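Local structure of homoserine dehydrogenase (Thermoplasma acidophilum, 3ING) at residues M79-D88 against L102-V113; G120-I128 against F226-D234. The protein probably catalyses the NADP-dependent interconversion of aspartate semialdehyde and homoserine on the pathway to threonine and methionine, and is seen here with bound NADPH. All coordinates share one frame; numbering follows the deposited sequence. Where two conformers were deposited one is given.

Contact 1 (M79-D88 against L102-V113)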
loop_
_atom_site.group_PDB
_atom_site.type_symbol
_atom_site.label_atom_id
_atom_site.label_comp_id
_atom_site.label_asym_id
_atom_site.label_seq_id
_atom_site.Cartn_x
_atom_site.Cartn_y
_atom_site.Cartn_z
HETATM N N MSE A 79 11.810 26.753 -17.681
HETATM C CA MSE A 79 10.903 26.284 -18.718
HETATM C C MSE A 79 11.540 26.225 -20.112
HETATM O O MSE A 79 10.846 25.978 -21.098
HETATM C CB MSE A 79 9.666 27.167 -18.739
HETATM C CG MSE A 79 8.953 27.218 -17.408
HETATM SE SE MSE A 79 8.013 25.559 -17.041
HETATM C CE MSE A 79 8.188 25.452 -15.046
ATOM N N GLY A 80 12.853 26.423 -20.192
ATOM C CA GLY A 80 13.564 26.300 -21.455
ATOM C C GLY A 80 13.815 24.880 -21.947
ATOM O O GLY A 80 14.162 24.667 -23.118
ATOM N N GLU A 81 13.679 23.903 -21.068
ATOM C CA GLU A 81 13.895 22.532 -21.463
ATOM C C GLU A 81 12.580 21.795 -21.449
ATOM O O GLU A 81 11.763 21.973 -20.539
ATOM C CB GLU A 81 14.864 21.834 -20.494
ATOM C CG GLU A 81 16.300 22.376 -20.535
ATOM C CD GLU A 81 17.040 22.055 -21.835
ATOM O OE1 GLU A 81 16.754 21.000 -22.466
ATOM O OE2 GLU A 81 17.929 22.859 -22.204
ATOM N N ALA A 82 12.414 20.935 -22.435
ATOM C CA ALA A 82 11.291 20.025 -22.499
ATOM C C ALA A 82 11.395 19.048 -21.330
ATOM O O ALA A 82 12.440 18.441 -21.138
ATOM C CB ALA A 82 11.315 19.270 -23.831
ATOM N N ALA A 83 10.299 18.887 -20.590
ATOM C CA ALA A 83 10.214 17.996 -19.438
ATOM C C ALA A 83 8.812 17.389 -19.406
ATOM O O ALA A 83 7.875 17.932 -19.978
ATOM C CB ALA A 83 10.477 18.753 -18.148
ATOM N N ASP A 84 8.680 16.276 -18.711
ATOM C CA ASP A 84 7.391 15.613 -18.549
ATOM C C ASP A 84 6.710 15.964 -17.217
ATOM O O ASP A 84 5.493 15.840 -17.087
ATOM C CB ASP A 84 7.678 14.143 -18.556
ATOM C CG ASP A 84 8.428 13.729 -19.828
ATOM O OD1 ASP A 84 7.837 13.937 -20.904
ATOM O OD2 ASP A 84 9.582 13.260 -19.749
ATOM N N LEU A 85 7.508 16.392 -16.245
ATOM C CA LEU A 85 7.039 16.497 -14.877
ATOM C C LEU A 85 7.788 17.543 -14.077
ATOM O O LEU A 85 9.013 17.668 -14.196
ATOM C CB LEU A 85 7.243 15.096 -14.290
ATOM C CG LEU A 85 6.802 14.548 -12.956
ATOM C CD1 LEU A 85 6.578 13.007 -13.086
ATOM C CD2 LEU A 85 7.855 14.860 -11.941
ATOM N N LEU A 86 7.046 18.321 -13.282
ATOM C CA LEU A 86 7.620 19.265 -12.333
ATOM C C LEU A 86 7.475 18.686 -10.933
ATOM O O LEU A 86 6.418 18.150 -10.588
ATOM C CB LEU A 86 6.920 20.628 -12.377
ATOM C CG LEU A 86 7.321 21.560 -11.210
ATOM C CD1 LEU A 86 8.561 22.418 -11.543
ATOM C CD2 LEU A 86 6.148 22.415 -10.808
ATOM N N VAL A 87 8.545 18.767 -10.145
ATOM C CA VAL A 87 8.546 18.286 -8.780
ATOM C C VAL A 87 8.726 19.492 -7.845
ATOM O O VAL A 87 9.679 20.270 -7.974
ATOM C CB VAL A 87 9.667 17.274 -8.551
ATOM C CG1 VAL A 87 9.600 16.733 -7.081
ATOM C CG2 VAL A 87 9.612 16.157 -9.599
ATOM N N ASP A 88 7.772 19.659 -6.934
ATOM C CA ASP A 88 7.781 20.757 -5.965
ATOM C C ASP A 88 8.221 20.294 -4.596
ATOM O O ASP A 88 7.471 19.625 -3.901
ATOM C CB ASP A 88 6.386 21.363 -5.855
ATOM C CG ASP A 88 6.329 22.563 -4.930
ATOM O OD1 ASP A 88 7.395 23.004 -4.496
ATOM O OD2 ASP A 88 5.201 23.082 -4.657
ATOM N N LEU A 102 2.707 27.935 -9.873
ATOM C CA LEU A 102 3.691 27.019 -10.364
ATOM C C LEU A 102 3.065 25.835 -11.087
ATOM O O LEU A 102 3.488 25.522 -12.182
ATOM C CB LEU A 102 4.577 26.555 -9.215
ATOM C CG LEU A 102 5.728 25.619 -9.495
ATOM C CD1 LEU A 102 6.776 26.299 -10.350
ATOM C CD2 LEU A 102 6.286 25.154 -8.134
ATOM N N TYR A 103 2.075 25.197 -10.481
ATOM C CA TYR A 103 1.446 24.013 -11.040
ATOM C C TYR A 103 0.704 24.379 -12.312
ATOM O O TYR A 103 0.801 23.678 -13.310
ATOM C CB TYR A 103 0.500 23.336 -10.035
ATOM C CG TYR A 103 1.140 23.032 -8.668
ATOM C CD1 TYR A 103 2.507 22.983 -8.496
ATOM C CD2 TYR A 103 0.348 22.836 -7.537
ATOM C CE1 TYR A 103 3.046 22.755 -7.224
ATOM C CE2 TYR A 103 0.886 22.629 -6.292
ATOM C CZ TYR A 103 2.236 22.593 -6.143
ATOM O OH TYR A 103 2.741 22.403 -4.873
ATOM N N ARG A 104 0.040 25.538 -12.304
ATOM C CA ARG A 104 -0.666 26.008 -13.491
ATOM C C ARG A 104 0.334 26.203 -14.640
ATOM O O ARG A 104 0.124 25.707 -15.753
ATOM C CB ARG A 104 -1.402 27.311 -13.199
ATOM C CG ARG A 104 -2.046 27.869 -14.475
ATOM C CD ARG A 104 -3.015 28.938 -14.173
ATOM N NE ARG A 104 -3.391 29.687 -15.372
ATOM C CZ ARG A 104 -4.281 30.668 -15.389
ATOM N NH1 ARG A 104 -4.881 31.058 -14.280
ATOM N NH2 ARG A 104 -4.562 31.281 -16.528
HETATM N N MSE A 105 1.438 26.887 -14.361
HETATM C CA MSE A 105 2.475 27.057 -15.372
HETATM C C MSE A 105 2.958 25.707 -15.907
HETATM O O MSE A 105 3.088 25.512 -17.142
HETATM C CB MSE A 105 3.677 27.793 -14.796
HETATM C CG MSE A 105 4.833 27.940 -15.798
HETATM SE SE MSE A 105 6.338 28.887 -14.986
HETATM C CE MSE A 105 5.379 30.460 -14.508
ATOM N N ALA A 106 3.230 24.777 -14.991
ATOM C CA ALA A 106 3.648 23.427 -15.371
ATOM C C ALA A 106 2.623 22.755 -16.280
ATOM O O ALA A 106 2.977 22.258 -17.351
ATOM C CB ALA A 106 3.907 22.568 -14.141
ATOM N N PHE A 107 1.359 22.732 -15.848
ATOM C CA PHE A 107 0.295 22.075 -16.593
ATOM C C PHE A 107 0.146 22.643 -17.975
ATOM O O PHE A 107 -0.075 21.899 -18.938
ATOM C CB PHE A 107 -1.071 22.209 -15.912
ATOM C CG PHE A 107 -1.178 21.572 -14.573
ATOM C CD1 PHE A 107 -0.553 20.362 -14.277
ATOM C CD2 PHE A 107 -1.994 22.137 -13.627
ATOM C CE1 PHE A 107 -0.689 19.785 -13.043
ATOM C CE2 PHE A 107 -2.162 21.576 -12.402
ATOM C CZ PHE A 107 -1.507 20.389 -12.089
ATOM N N GLU A 108 0.199 23.973 -18.070
ATOM C CA GLU A 108 0.043 24.639 -19.340
ATOM C C GLU A 108 1.241 24.389 -20.222
ATOM O O GLU A 108 1.141 24.530 -21.420
ATOM C CB GLU A 108 -0.147 26.158 -19.162
ATOM C CG GLU A 108 -1.459 26.491 -18.450
ATOM C CD GLU A 108 -1.700 27.977 -18.215
ATOM O OE1 GLU A 108 -0.758 28.783 -18.337
ATOM O OE2 GLU A 108 -2.849 28.304 -17.857
ATOM N N SER A 109 2.383 24.054 -19.626
ATOM C CA SER A 109 3.580 23.764 -20.380
ATOM C C SER A 109 3.666 22.300 -20.778
ATOM O O SER A 109 4.718 21.869 -21.211
ATOM C CB SER A 109 4.811 24.069 -19.538
ATOM O OG SER A 109 4.943 25.453 -19.284
ATOM N N GLY A 110 2.614 21.522 -20.560
ATOM C CA GLY A 110 2.631 20.114 -20.963
ATOM C C GLY A 110 3.199 19.147 -19.939
ATOM O O GLY A 110 3.552 18.003 -20.272
HETATM N N MSE A 111 3.258 19.569 -18.683
HETATM C CA MSE A 111 3.846 18.745 -17.671
HETATM C C MSE A 111 2.841 18.281 -16.639
HETATM O O MSE A 111 1.840 18.970 -16.369
HETATM C CB MSE A 111 4.938 19.522 -16.952
HETATM C CG MSE A 111 6.041 20.013 -17.843
HETATM SE SE MSE A 111 7.451 20.800 -16.800
HETATM C CE MSE A 111 7.171 22.253 -16.790
ATOM N N ASN A 112 3.099 17.107 -16.050
ATOM C CA ASN A 112 2.358 16.725 -14.833
ATOM C C ASN A 112 3.134 17.236 -13.647
ATOM O O ASN A 112 4.239 17.772 -13.810
ATOM C CB ASN A 112 2.147 15.209 -14.749
ATOM C CG ASN A 112 1.300 14.679 -15.858
ATOM O OD1 ASN A 112 0.186 15.160 -16.114
ATOM N ND2 ASN A 112 1.806 13.660 -16.533
ATOM N N VAL A 113 2.562 17.101 -12.442
ATOM C CA VAL A 113 3.204 17.557 -11.242
ATOM C C VAL A 113 3.260 16.526 -10.153
ATOM O O VAL A 113 2.316 15.774 -9.941
ATOM C CB VAL A 113 2.476 18.849 -10.690
ATOM C CG1 VAL A 113 3.005 19.254 -9.331
ATOM C CG2 VAL A 113 2.646 20.006 -11.679
HETATM O O HOH W 1 8.013 20.895 -21.372
HETATM O O HOH W 2 3.561 14.930 -19.508
#

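Contact 2 (G120-I128 against F226-D234)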
loop_
_atom_site.group_PDB
_atom_site.type_symbol
_atom_site.label_atom_id
_atom_site.label_comp_id
_atom_site.label_asym_id
_atom_site.label_seq_id
_atom_site.Cartn_x
_atom_site.Cartn_y
_atom_site.Cartn_z
ATOM N N GLY A 120 -0.176 24.530 -1.460
ATOM C CA GLY A 120 -0.994 24.720 -2.662
ATOM C C GLY A 120 -2.272 23.928 -2.569
ATOM O O GLY A 120 -3.330 24.469 -2.671
ATOM N N LEU A 121 -2.161 22.622 -2.306
ATOM C CA LEU A 121 -3.331 21.765 -2.221
ATOM C C LEU A 121 -4.210 22.079 -1.034
ATOM O O LEU A 121 -5.411 21.904 -1.100
ATOM C CB LEU A 121 -2.889 20.294 -2.167
ATOM C CG LEU A 121 -2.200 19.766 -3.431
ATOM C CD1 LEU A 121 -1.628 18.368 -3.217
ATOM C CD2 LEU A 121 -3.167 19.822 -4.644
ATOM N N ALA A 122 -3.629 22.543 0.061
ATOM C CA ALA A 122 -4.426 22.848 1.262
ATOM C C ALA A 122 -5.253 24.149 1.145
ATOM O O ALA A 122 -6.287 24.288 1.790
ATOM C CB ALA A 122 -3.523 22.880 2.519
ATOM N N ASN A 123 -4.801 25.058 0.288
ATOM C CA ASN A 123 -5.403 26.360 0.108
ATOM C C ASN A 123 -6.141 26.552 -1.206
ATOM O O ASN A 123 -7.122 27.301 -1.269
ATOM C CB ASN A 123 -4.292 27.421 0.205
ATOM C CG ASN A 123 -3.752 27.579 1.619
ATOM O OD1 ASN A 123 -4.460 28.054 2.487
ATOM N ND2 ASN A 123 -2.494 27.231 1.835
ATOM N N LYS A 124 -5.669 25.893 -2.258
ATOM C CA LYS A 124 -6.105 26.153 -3.620
ATOM C C LYS A 124 -6.451 24.862 -4.396
ATOM O O LYS A 124 -6.235 24.769 -5.609
ATOM C CB LYS A 124 -5.002 26.925 -4.362
ATOM C CG LYS A 124 -4.586 28.279 -3.735
ATOM C CD LYS A 124 -4.892 29.490 -4.561
ATOM C CE LYS A 124 -6.219 29.416 -5.275
ATOM N NZ LYS A 124 -6.892 30.714 -5.410
ATOM N N TRP A 125 -7.053 23.907 -3.707
ATOM C CA TRP A 125 -7.401 22.609 -4.298
ATOM C C TRP A 125 -8.239 22.810 -5.538
ATOM O O TRP A 125 -7.967 22.234 -6.583
ATOM C CB TRP A 125 -8.210 21.788 -3.295
ATOM C CG TRP A 125 -8.576 20.443 -3.770
ATOM C CD1 TRP A 125 -9.630 20.106 -4.579
ATOM C CD2 TRP A 125 -7.873 19.226 -3.494
ATOM N NE1 TRP A 125 -9.623 18.756 -4.800
ATOM C CE2 TRP A 125 -8.557 18.195 -4.145
ATOM C CE3 TRP A 125 -6.722 18.916 -2.755
ATOM C CZ2 TRP A 125 -8.129 16.873 -4.104
ATOM C CZ3 TRP A 125 -6.298 17.598 -2.703
ATOM C CH2 TRP A 125 -7.007 16.591 -3.378
ATOM N N HIS A 126 -9.258 23.643 -5.422
ATOM C CA HIS A 126 -10.187 23.861 -6.529
ATOM C C HIS A 126 -9.490 24.384 -7.783
ATOM O O HIS A 126 -9.651 23.825 -8.864
ATOM C CB HIS A 126 -11.328 24.810 -6.129
ATOM C CG HIS A 126 -12.180 25.222 -7.293
ATOM N ND1 HIS A 126 -13.249 24.464 -7.737
ATOM C CD2 HIS A 126 -12.084 26.273 -8.141
ATOM C CE1 HIS A 126 -13.783 25.044 -8.801
ATOM N NE2 HIS A 126 -13.076 26.128 -9.088
ATOM N N ASP A 127 -8.722 25.464 -7.637
ATOM C CA ASP A 127 -8.066 26.064 -8.774
ATOM C C ASP A 127 -6.991 25.163 -9.325
ATOM O O ASP A 127 -6.832 25.053 -10.530
ATOM C CB ASP A 127 -7.466 27.416 -8.399
ATOM C CG ASP A 127 -8.536 28.445 -8.089
ATOM O OD1 ASP A 127 -9.521 28.455 -8.838
ATOM O OD2 ASP A 127 -8.388 29.201 -7.102
ATOM N N ILE A 128 -6.256 24.497 -8.449
ATOM C CA ILE A 128 -5.265 23.548 -8.930
ATOM C C ILE A 128 -5.913 22.410 -9.715
ATOM O O ILE A 128 -5.420 22.046 -10.783
ATOM C CB ILE A 128 -4.423 22.968 -7.788
ATOM C CG1 ILE A 128 -3.531 24.066 -7.203
ATOM C CG2 ILE A 128 -3.621 21.729 -8.294
ATOM C CD1 ILE A 128 -2.856 23.685 -5.879
ATOM N N PHE A 226 -12.976 12.094 0.252
ATOM C CA PHE A 226 -14.411 12.348 0.082
ATOM C C PHE A 226 -14.803 13.249 -1.076
ATOM O O PHE A 226 -15.979 13.515 -1.284
ATOM C CB PHE A 226 -14.992 12.839 1.404
ATOM C CG PHE A 226 -14.931 11.787 2.491
ATOM C CD1 PHE A 226 -15.735 10.671 2.420
ATOM C CD2 PHE A 226 -14.037 11.896 3.537
ATOM C CE1 PHE A 226 -15.670 9.688 3.393
ATOM C CE2 PHE A 226 -13.979 10.914 4.520
ATOM C CZ PHE A 226 -14.797 9.817 4.436
ATOM N N GLY A 227 -13.834 13.688 -1.863
ATOM C CA GLY A 227 -14.161 14.437 -3.060
ATOM C C GLY A 227 -14.623 15.856 -2.821
ATOM O O GLY A 227 -15.285 16.445 -3.669
ATOM N N THR A 228 -14.288 16.420 -1.674
ATOM C CA THR A 228 -14.644 17.777 -1.366
ATOM C C THR A 228 -13.548 18.709 -1.879
ATOM O O THR A 228 -12.509 18.245 -2.387
ATOM C CB THR A 228 -14.770 17.925 0.153
ATOM O OG1 THR A 228 -13.625 17.304 0.755
ATOM C CG2 THR A 228 -16.023 17.204 0.636
ATOM N N GLU A 229 -13.788 20.022 -1.754
ATOM C CA GLU A 229 -12.801 21.016 -2.127
ATOM C C GLU A 229 -12.642 21.985 -0.959
ATOM O O GLU A 229 -12.697 23.195 -1.136
ATOM C CB GLU A 229 -13.202 21.714 -3.436
ATOM C CG GLU A 229 -13.188 20.741 -4.579
ATOM C CD GLU A 229 -13.223 21.442 -5.911
ATOM O OE1 GLU A 229 -13.939 22.452 -5.978
ATOM O OE2 GLU A 229 -12.537 20.992 -6.868
ATOM N N TYR A 230 -12.439 21.422 0.243
ATOM C CA TYR A 230 -12.267 22.211 1.422
ATOM C C TYR A 230 -10.916 22.956 1.355
ATOM O O TYR A 230 -10.035 22.604 0.560
ATOM C CB TYR A 230 -12.277 21.325 2.663
ATOM C CG TYR A 230 -13.622 20.762 3.115
ATOM C CD1 TYR A 230 -14.777 20.914 2.381
ATOM C CD2 TYR A 230 -13.692 19.991 4.273
ATOM C CE1 TYR A 230 -15.978 20.324 2.804
ATOM C CE2 TYR A 230 -14.875 19.421 4.697
ATOM C CZ TYR A 230 -16.012 19.580 3.969
ATOM O OH TYR A 230 -17.174 18.972 4.448
ATOM N N THR A 231 -10.830 24.025 2.146
ATOM C CA THR A 231 -9.599 24.754 2.396
ATOM C C THR A 231 -9.335 24.685 3.918
ATOM O O THR A 231 -10.093 24.067 4.675
ATOM C CB THR A 231 -9.747 26.246 2.009
ATOM O OG1 THR A 231 -10.633 26.893 2.936
ATOM C CG2 THR A 231 -10.286 26.422 0.553
ATOM N N LEU A 232 -8.305 25.382 4.379
ATOM C CA LEU A 232 -7.999 25.449 5.809
ATOM C C LEU A 232 -9.131 26.032 6.623
ATOM O O LEU A 232 -9.259 25.717 7.802
ATOM C CB LEU A 232 -6.717 26.273 6.024
ATOM C CG LEU A 232 -5.423 25.614 5.507
ATOM C CD1 LEU A 232 -4.190 26.581 5.495
ATOM C CD2 LEU A 232 -5.092 24.340 6.324
ATOM N N ASN A 233 -9.967 26.869 5.993
ATOM C CA ASN A 233 -11.109 27.476 6.649
ATOM C C ASN A 233 -12.163 26.453 7.049
ATOM O O ASN A 233 -13.028 26.743 7.859
ATOM C CB ASN A 233 -11.751 28.519 5.706
ATOM C CG ASN A 233 -10.780 29.655 5.303
ATOM O OD1 ASN A 233 -9.978 30.099 6.129
ATOM N ND2 ASN A 233 -10.846 30.113 4.029
ATOM N N ASP A 234 -12.063 25.233 6.542
ATOM C CA ASP A 234 -13.106 24.223 6.722
ATOM C C ASP A 234 -12.739 23.085 7.628
ATOM O O ASP A 234 -13.510 22.134 7.742
ATOM C CB ASP A 234 -13.431 23.607 5.352
ATOM C CG ASP A 234 -14.009 24.625 4.373
ATOM O OD1 ASP A 234 -14.978 25.333 4.759
ATOM O OD2 ASP A 234 -13.500 24.718 3.234
HETATM O O HOH W 3 -7.956 23.882 -0.789
HETATM O O HOH W 4 -7.067 28.063 3.084
HETATM O O HOH W 5 -11.862 16.606 -4.414
HETATM O O HOH W 6 -11.833 18.508 -6.815
HETATM O O HOH W 7 -11.677 21.977 -9.261
#

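Contact 1 (M79-D88 against L102-V113)
The hydroxyl of Tyr103 has two polar partners: it donates to Asp88 OD2, with 2.6 Å from OH to OD2, and is also hydrogen-bonded to Thr115 OG1 on strand 112-115. Asp88 carries its CG anti to the backbone N (chi1 -177°), which turns the carboxylate to the helix, where OD2 meets the ring edge and accepts through its anti lone pair. Its other oxygen, OD1, bonds Thr90 OG1, of a residue that binds NADPH. A phenylalanine in place of Tyr103 could still fill the space beside Leu86, but Asp88 OD2 and Thr115 OG1 would probably each lose the hydroxyl that joins them.

Leu86 suits the strand face turned to the helix: its CB lies 4.0 Å from Ala106 CB, and so small a helix residue lets the two elements come close. Its CD2 also reaches Leu102, a contact that is less certain because Leu86 has a second conformer. Met79, Met105 and Met111, modelled as selenomethionine, gather where the helix ends; methionine's unbranched, flexible chain suits such a place. Met79 CE stands 3.9 Å from Met105 SE, and Ala83 CB 3.9 Å from Met111 SE.

The strands are joined in parallel: Asn112 N donates to Asp84 O and Leu86 N to Asn112 O, each pair 2.9 Å apart. Before that pairing begins, Gly110, with its positive phi, closes the helix in a Schellman motif, Met111 N bonding Ala106 O at 3.0 Å.

Together these form a beta-alpha-beta crossover of the Rossmann-type nucleotide-binding domain. Strand 85-88 runs between strands 4-10 and 112-115; helix 306-321 packs on Leu85 and Val87, whereas helix 119-135 flanks Tyr103 and Phe107.

Contact 2 (G120-I128 against F226-D234)
His126 and Glu229 supply the direct hydrogen bond between side chains here, ND1 donating to OE1 over 2.8 Å. The donor is met on the syn side of OE1, 25° out of the carboxylate plane, while OE1 lies close to the imidazole plane; the two planes are perpendicular. The Glu229 chain, extended beyond CG (chi2 -165°), is long enough to span loop and helix.

Waters carry much of the remaining polar contact. Glu229 OE2 accepts from water 6, which receives Trp125 NE1 at 3.0 Å, and from water 7, which donates to His126 O. Beside the helix kink, water 3 sits between Leu121 O and Trp125 N and reaches Tyr230 O at 2.8 Å, tying the loop to the opened turn. Water 4 links Asn123 OD1 to Leu232 N. Thr231 CA adds a weak C-H...O contact of 3.4 Å to Ala122 O.

The loop is shaped by an ST turn, Asn233 N bonding Thr231 OG1 at 3.1 Å, and Thr231 N donates to Asp234 OD2. It follows helix 212-226 and brings the homoserine dehydrogenase family region against helix 119-135 of the nucleotide-binding region.

Nonpolar contacts are few. Glu229 CG touches Trp125 CD1 at 3.6 Å, the two side chains at about a right angle. Leu232 spreads its branches over the helix, CD2 4.4 Å from Ala122 CB and CD1 beside Asn123, whose ND2 bonds Ser119 O.

How the contacts relate
Contact 1 lies within one domain and contact 2 between two family regions. Strand 112-115, which ends contact 1, leads directly into helix 119-135, which opens contact 2, and the two touch where Ile128 CD1 packs on Tyr103 CD2 at 3.7 Å. Each is only partly buried, but contact 1 has more buried residues and buries 676 Å² against 386 Å². Their chemistry follows: strand pairing, apolar side chains and a buried tyrosine-aspartate bond in the former; in the latter a histidine-carboxylate bond at an exposed margin, with waters carrying a larger share. Helix 119-135 thus serves both, meeting helix 97-108 with some residues and the 226-234 loop with others.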